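PDB 6VTJ: Non-ribosomal peptide synthetase, which pairs a peptide carrier domain with a reductase domain, the latter probably releasing the carrier-bound peptide thioester by NAD(P)H-dependent reduction. Local coordinates for residues Ile315-Asp327 with Val361-Ile373. Numbering follows the deposited sequence.
Sequences IIRVGNLMSRYSD and VDMSQIDYVAKGI
Leu321 and Met322 pair in parallel with Ser364 and Gln365. Met322 N donates to Ser364 O, Ser364 N donates to Asn320 O and Ile366 N to Met322 O. The chain then turns into helix 366-373, which runs back along strand 315-318 at 164°, their axes 10.5 Å apart at closest approach.

Asp362 OD2 receives Asn320 N on its syn lone pair at 2.8 Å, nearly straight at 166°. The same oxygen takes Ser364 OG on its anti lone pair. In return Asn320 ND2 donates to Asp362 O at 3.0 Å, close to the plane of its own amide. The side chain reaches this carbonyl with CG anti to the backbone N (chi1 -180°). With an alanine at Asp362, Asn320 N and the Ser364 hydroxyl would probably lose the acceptor they share.

Farther along, Asp367 points its carboxylate back at the loop. OD1 accepts Tyr325 N at 2.9 Å, and OD2 takes a weak bond from Ser326 N. Arg324 CG lies against Ile366 CG2 at 3.6 Å, while its guanidinium grips Asp327 side-on.

Apolar contacts join strand and helix. Val369 CG1 meets Val318 CG1 at 3.8 Å, its CG2 touches Leu321 CD2, and Ile373 CG1 packs on Ile316 CG2. On the face of Met322, opposite that of Leu321, Met363 CE touches Met322 CG, beside Phe339.

A helix packed on parallel strands is characteristic of the Rossmann-like fold of this reductase family. The Asn320 side chain lies about 7 Å from the bound 4'-phosphopantetheine, near its pocket.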
loop_
_atom_site.group_PDB
_atom_site.type_symbol
_atom_site.label_atom_id
_atom_site.label_comp_id
_atom_site.label_asym_id
_atom_site.label_seq_id
_atom_site.Cartn_x
_atom_site.Cartn_y
_atom_site.Cartn_z
ATOM N N ILE A 315 6.478 -6.023 13.149
ATOM C CA ILE A 315 6.205 -5.679 11.772
ATOM C C ILE A 315 4.933 -6.421 11.383
ATOM O O ILE A 315 4.900 -7.656 11.389
ATOM C CB ILE A 315 7.385 -6.037 10.858
ATOM C CG1 ILE A 315 8.588 -5.139 11.199
ATOM C CG2 ILE A 315 6.975 -5.912 9.395
ATOM C CD1 ILE A 315 9.883 -5.582 10.600
ATOM N N ILE A 316 3.893 -5.671 11.056
ATOM C CA ILE A 316 2.588 -6.221 10.724
ATOM C C ILE A 316 2.381 -5.956 9.237
ATOM O O ILE A 316 2.020 -4.842 8.845
ATOM C CB ILE A 316 1.475 -5.591 11.584
ATOM C CG1 ILE A 316 1.678 -5.933 13.073
ATOM C CG2 ILE A 316 0.087 -6.034 11.108
ATOM C CD1 ILE A 316 0.556 -5.374 13.976
ATOM N N ARG A 317 2.607 -6.967 8.396
ATOM C CA ARG A 317 2.345 -6.836 6.963
ATOM C C ARG A 317 0.848 -6.945 6.675
ATOM O O ARG A 317 0.219 -7.962 6.992
ATOM C CB ARG A 317 3.113 -7.902 6.185
ATOM C CG ARG A 317 4.614 -7.770 6.329
ATOM C CD ARG A 317 5.340 -8.976 5.777
ATOM N NE ARG A 317 6.783 -8.776 5.834
ATOM C CZ ARG A 317 7.669 -9.759 5.875
ATOM N NH1 ARG A 317 7.250 -11.028 5.866
ATOM N NH2 ARG A 317 8.971 -9.473 5.915
ATOM N N VAL A 318 0.274 -5.919 6.058
ATOM C CA VAL A 318 -1.140 -5.946 5.699
ATOM C C VAL A 318 -1.271 -6.115 4.187
ATOM O O VAL A 318 -0.298 -6.017 3.431
ATOM C CB VAL A 318 -1.909 -4.702 6.213
ATOM C CG1 VAL A 318 -1.872 -4.661 7.755
ATOM C CG2 VAL A 318 -1.387 -3.400 5.593
ATOM N N GLY A 319 -2.489 -6.412 3.750
ATOM C CA GLY A 319 -2.701 -6.769 2.368
ATOM C C GLY A 319 -3.552 -5.777 1.604
ATOM O O GLY A 319 -3.172 -4.615 1.448
ATOM N N ASN A 320 -4.712 -6.236 1.140
ATOM C CA ASN A 320 -5.631 -5.456 0.305
ATOM C C ASN A 320 -6.654 -4.786 1.221
ATOM O O ASN A 320 -7.689 -5.368 1.562
ATOM C CB ASN A 320 -6.283 -6.378 -0.723
ATOM C CG ASN A 320 -7.263 -5.659 -1.655
ATOM O OD1 ASN A 320 -7.098 -4.484 -1.989
ATOM N ND2 ASN A 320 -8.278 -6.384 -2.094
ATOM N N LEU A 321 -6.373 -3.532 1.602
ATOM C CA LEU A 321 -7.156 -2.807 2.602
ATOM C C LEU A 321 -8.487 -2.357 2.006
ATOM O O LEU A 321 -8.528 -1.419 1.198
ATOM C CB LEU A 321 -6.369 -1.608 3.127
ATOM C CG LEU A 321 -5.052 -1.932 3.832
ATOM C CD1 LEU A 321 -4.452 -0.677 4.413
ATOM C CD2 LEU A 321 -5.247 -2.981 4.924
ATOM N N MET A 322 -9.580 -2.957 2.465
ATOM C CA MET A 322 -10.893 -2.773 1.855
ATOM C C MET A 322 -11.894 -2.193 2.859
ATOM O O MET A 322 -11.593 -1.971 4.035
ATOM C CB MET A 322 -11.388 -4.105 1.278
ATOM C CG MET A 322 -10.705 -4.440 -0.058
ATOM S SD MET A 322 -11.265 -3.350 -1.385
ATOM C CE MET A 322 -9.853 -2.269 -1.748
ATOM N N SER A 323 -13.110 -1.974 2.367
ATOM C CA SER A 323 -14.147 -1.264 3.107
ATOM C C SER A 323 -14.550 -1.997 4.380
ATOM O O SER A 323 -14.433 -3.227 4.487
ATOM C CB SER A 323 -15.381 -1.085 2.223
ATOM O OG SER A 323 -14.972 -0.728 0.925
ATOM N N ARG A 324 -15.059 -1.217 5.339
ATOM C CA ARG A 324 -15.511 -1.762 6.616
ATOM C C ARG A 324 -16.472 -2.918 6.409
ATOM O O ARG A 324 -17.351 -2.880 5.536
ATOM C CB ARG A 324 -16.198 -0.690 7.468
ATOM C CG ARG A 324 -15.250 0.337 8.039
ATOM C CD ARG A 324 -15.822 1.028 9.257
ATOM N NE ARG A 324 -16.961 1.900 8.952
ATOM C CZ ARG A 324 -16.920 3.231 8.988
ATOM N NH1 ARG A 324 -15.786 3.845 9.288
ATOM N NH2 ARG A 324 -18.008 3.953 8.715
ATOM N N TYR A 325 -16.287 -3.951 7.224
ATOM C CA TYR A 325 -17.227 -5.064 7.246
ATOM C C TYR A 325 -18.608 -4.617 7.715
ATOM O O TYR A 325 -19.636 -5.073 7.185
ATOM C CB TYR A 325 -16.690 -6.169 8.153
ATOM C CG TYR A 325 -17.570 -7.396 8.172
ATOM C CD1 TYR A 325 -17.642 -8.235 7.065
ATOM C CD2 TYR A 325 -18.336 -7.717 9.287
ATOM C CE1 TYR A 325 -18.459 -9.376 7.074
ATOM C CE2 TYR A 325 -19.150 -8.856 9.308
ATOM C CZ TYR A 325 -19.204 -9.679 8.207
ATOM O OH TYR A 325 -20.002 -10.806 8.226
ATOM N N SER A 326 -18.650 -3.701 8.687
ATOM C CA SER A 326 -19.916 -3.365 9.328
ATOM C C SER A 326 -20.853 -2.659 8.364
ATOM O O SER A 326 -22.025 -3.021 8.256
ATOM C CB SER A 326 -19.673 -2.500 10.566
ATOM O OG SER A 326 -18.962 -1.306 10.247
ATOM N N ASP A 327 -20.351 -1.669 7.631
ATOM C CA ASP A 327 -21.230 -0.814 6.839
ATOM C C ASP A 327 -20.722 -0.505 5.437
ATOM O O ASP A 327 -21.342 0.322 4.750
ATOM C CB ASP A 327 -21.471 0.515 7.577
ATOM C CG ASP A 327 -20.175 1.265 7.890
ATOM O OD1 ASP A 327 -19.072 0.880 7.396
ATOM O OD2 ASP A 327 -20.262 2.251 8.662
ATOM N N VAL A 361 -7.850 -12.908 -4.125
ATOM C CA VAL A 361 -7.454 -11.758 -3.330
ATOM C C VAL A 361 -8.005 -11.908 -1.923
ATOM O O VAL A 361 -9.060 -12.514 -1.709
ATOM C CB VAL A 361 -7.926 -10.435 -3.970
ATOM C CG1 VAL A 361 -9.408 -10.181 -3.646
ATOM C CG2 VAL A 361 -7.064 -9.309 -3.476
ATOM N N ASP A 362 -7.252 -11.377 -0.960
ATOM C CA ASP A 362 -7.777 -11.080 0.363
ATOM C C ASP A 362 -8.609 -9.808 0.314
ATOM O O ASP A 362 -8.247 -8.834 -0.359
ATOM C CB ASP A 362 -6.635 -10.901 1.359
ATOM C CG ASP A 362 -5.794 -9.660 1.065
ATOM O OD1 ASP A 362 -5.086 -9.635 0.028
ATOM O OD2 ASP A 362 -5.841 -8.709 1.869
ATOM N N MET A 363 -9.743 -9.826 0.994
ATOM C CA MET A 363 -10.505 -8.605 1.245
ATOM C C MET A 363 -10.356 -8.323 2.736
ATOM O O MET A 363 -11.134 -8.795 3.570
ATOM C CB MET A 363 -11.943 -8.743 0.806
ATOM C CG MET A 363 -12.060 -9.186 -0.654
ATOM S SD MET A 363 -11.749 -7.870 -1.842
ATOM C CE MET A 363 -13.210 -6.852 -1.611
ATOM N N SER A 364 -9.322 -7.563 3.069
ATOM C CA SER A 364 -8.994 -7.270 4.463
ATOM C C SER A 364 -9.800 -6.052 4.894
ATOM O O SER A 364 -9.391 -4.910 4.681
ATOM C CB SER A 364 -7.493 -7.047 4.601
ATOM O OG SER A 364 -6.778 -8.236 4.283
ATOM N N GLN A 365 -10.964 -6.310 5.503
ATOM C CA GLN A 365 -11.871 -5.246 5.923
ATOM C C GLN A 365 -11.202 -4.356 6.969
ATOM O O GLN A 365 -10.714 -4.847 7.996
ATOM C CB GLN A 365 -13.158 -5.857 6.481
ATOM C CG GLN A 365 -13.846 -6.870 5.522
ATOM C CD GLN A 365 -13.487 -8.332 5.814
ATOM O OE1 GLN A 365 -12.497 -8.623 6.490
ATOM N NE2 GLN A 365 -14.317 -9.256 5.327
ATOM N N ILE A 366 -11.209 -3.038 6.712
ATOM C CA ILE A 366 -10.346 -2.096 7.436
ATOM C C ILE A 366 -10.622 -2.097 8.940
ATOM O O ILE A 366 -9.700 -1.868 9.752
ATOM C CB ILE A 366 -10.484 -0.683 6.827
ATOM C CG1 ILE A 366 -9.355 0.243 7.283
ATOM C CG2 ILE A 366 -11.787 -0.065 7.237
ATOM C CD1 ILE A 366 -7.981 -0.130 6.818
ATOM N N ASP A 367 -11.872 -2.345 9.347
ATOM C CA ASP A 367 -12.146 -2.381 10.783
ATOM C C ASP A 367 -11.525 -3.622 11.407
ATOM O O ASP A 367 -10.977 -3.565 12.513
ATOM C CB ASP A 367 -13.662 -2.288 11.081
ATOM C CG ASP A 367 -14.546 -3.127 10.144
ATOM O OD1 ASP A 367 -14.069 -3.691 9.134
ATOM O OD2 ASP A 367 -15.767 -3.199 10.413
ATOM N N TYR A 368 -11.518 -4.731 10.669
ATOM C CA TYR A 368 -10.852 -5.914 11.180
ATOM C C TYR A 368 -9.333 -5.837 11.031
ATOM O O TYR A 368 -8.623 -6.383 11.882
ATOM C CB TYR A 368 -11.451 -7.156 10.524
ATOM C CG TYR A 368 -12.743 -7.515 11.212
ATOM C CD1 TYR A 368 -13.906 -6.800 10.955
ATOM C CD2 TYR A 368 -12.797 -8.544 12.153
ATOM C CE1 TYR A 368 -15.079 -7.107 11.595
ATOM C CE2 TYR A 368 -13.976 -8.857 12.803
ATOM C CZ TYR A 368 -15.108 -8.137 12.523
ATOM O OH TYR A 368 -16.274 -8.443 13.168
ATOM N N VAL A 369 -8.802 -5.130 10.016
ATOM C CA VAL A 369 -7.360 -4.887 9.995
ATOM C C VAL A 369 -6.940 -4.165 11.263
ATOM O O VAL A 369 -5.956 -4.540 11.914
ATOM C CB VAL A 369 -6.935 -4.089 8.752
ATOM C CG1 VAL A 369 -5.447 -3.791 8.826
ATOM C CG2 VAL A 369 -7.238 -4.861 7.491
ATOM N N ALA A 370 -7.685 -3.119 11.639
ATOM C CA ALA A 370 -7.299 -2.347 12.825
ATOM C C ALA A 370 -7.420 -3.179 14.109
ATOM O O ALA A 370 -6.536 -3.117 14.984
ATOM C CB ALA A 370 -8.145 -1.074 12.920
ATOM N N LYS A 371 -8.502 -3.953 14.243
ATOM C CA LYS A 371 -8.603 -4.872 15.379
ATOM C C LYS A 371 -7.414 -5.827 15.435
ATOM O O LYS A 371 -6.855 -6.072 16.509
ATOM C CB LYS A 371 -9.898 -5.679 15.311
ATOM C CG LYS A 371 -11.163 -4.886 15.543
ATOM C CD LYS A 371 -12.340 -5.829 15.666
ATOM C CE LYS A 371 -13.651 -5.151 15.324
ATOM N NZ LYS A 371 -14.785 -6.116 15.500
ATOM N N GLY A 372 -7.023 -6.386 14.293
ATOM C CA GLY A 372 -5.916 -7.323 14.284
ATOM C C GLY A 372 -4.580 -6.677 14.589
ATOM O O GLY A 372 -3.699 -7.317 15.175
ATOM N N ILE A 373 -4.405 -5.410 14.196
ATOM C CA ILE A 373 -3.175 -4.695 14.531
ATOM C C ILE A 373 -3.089 -4.499 16.032
ATOM O O ILE A 373 -2.046 -4.736 16.657
ATOM C CB ILE A 373 -3.108 -3.357 13.777
ATOM C CG1 ILE A 373 -2.702 -3.610 12.325
ATOM C CG2 ILE A 373 -2.133 -2.396 14.446
ATOM C CD1 ILE A 373 -3.085 -2.476 11.400
#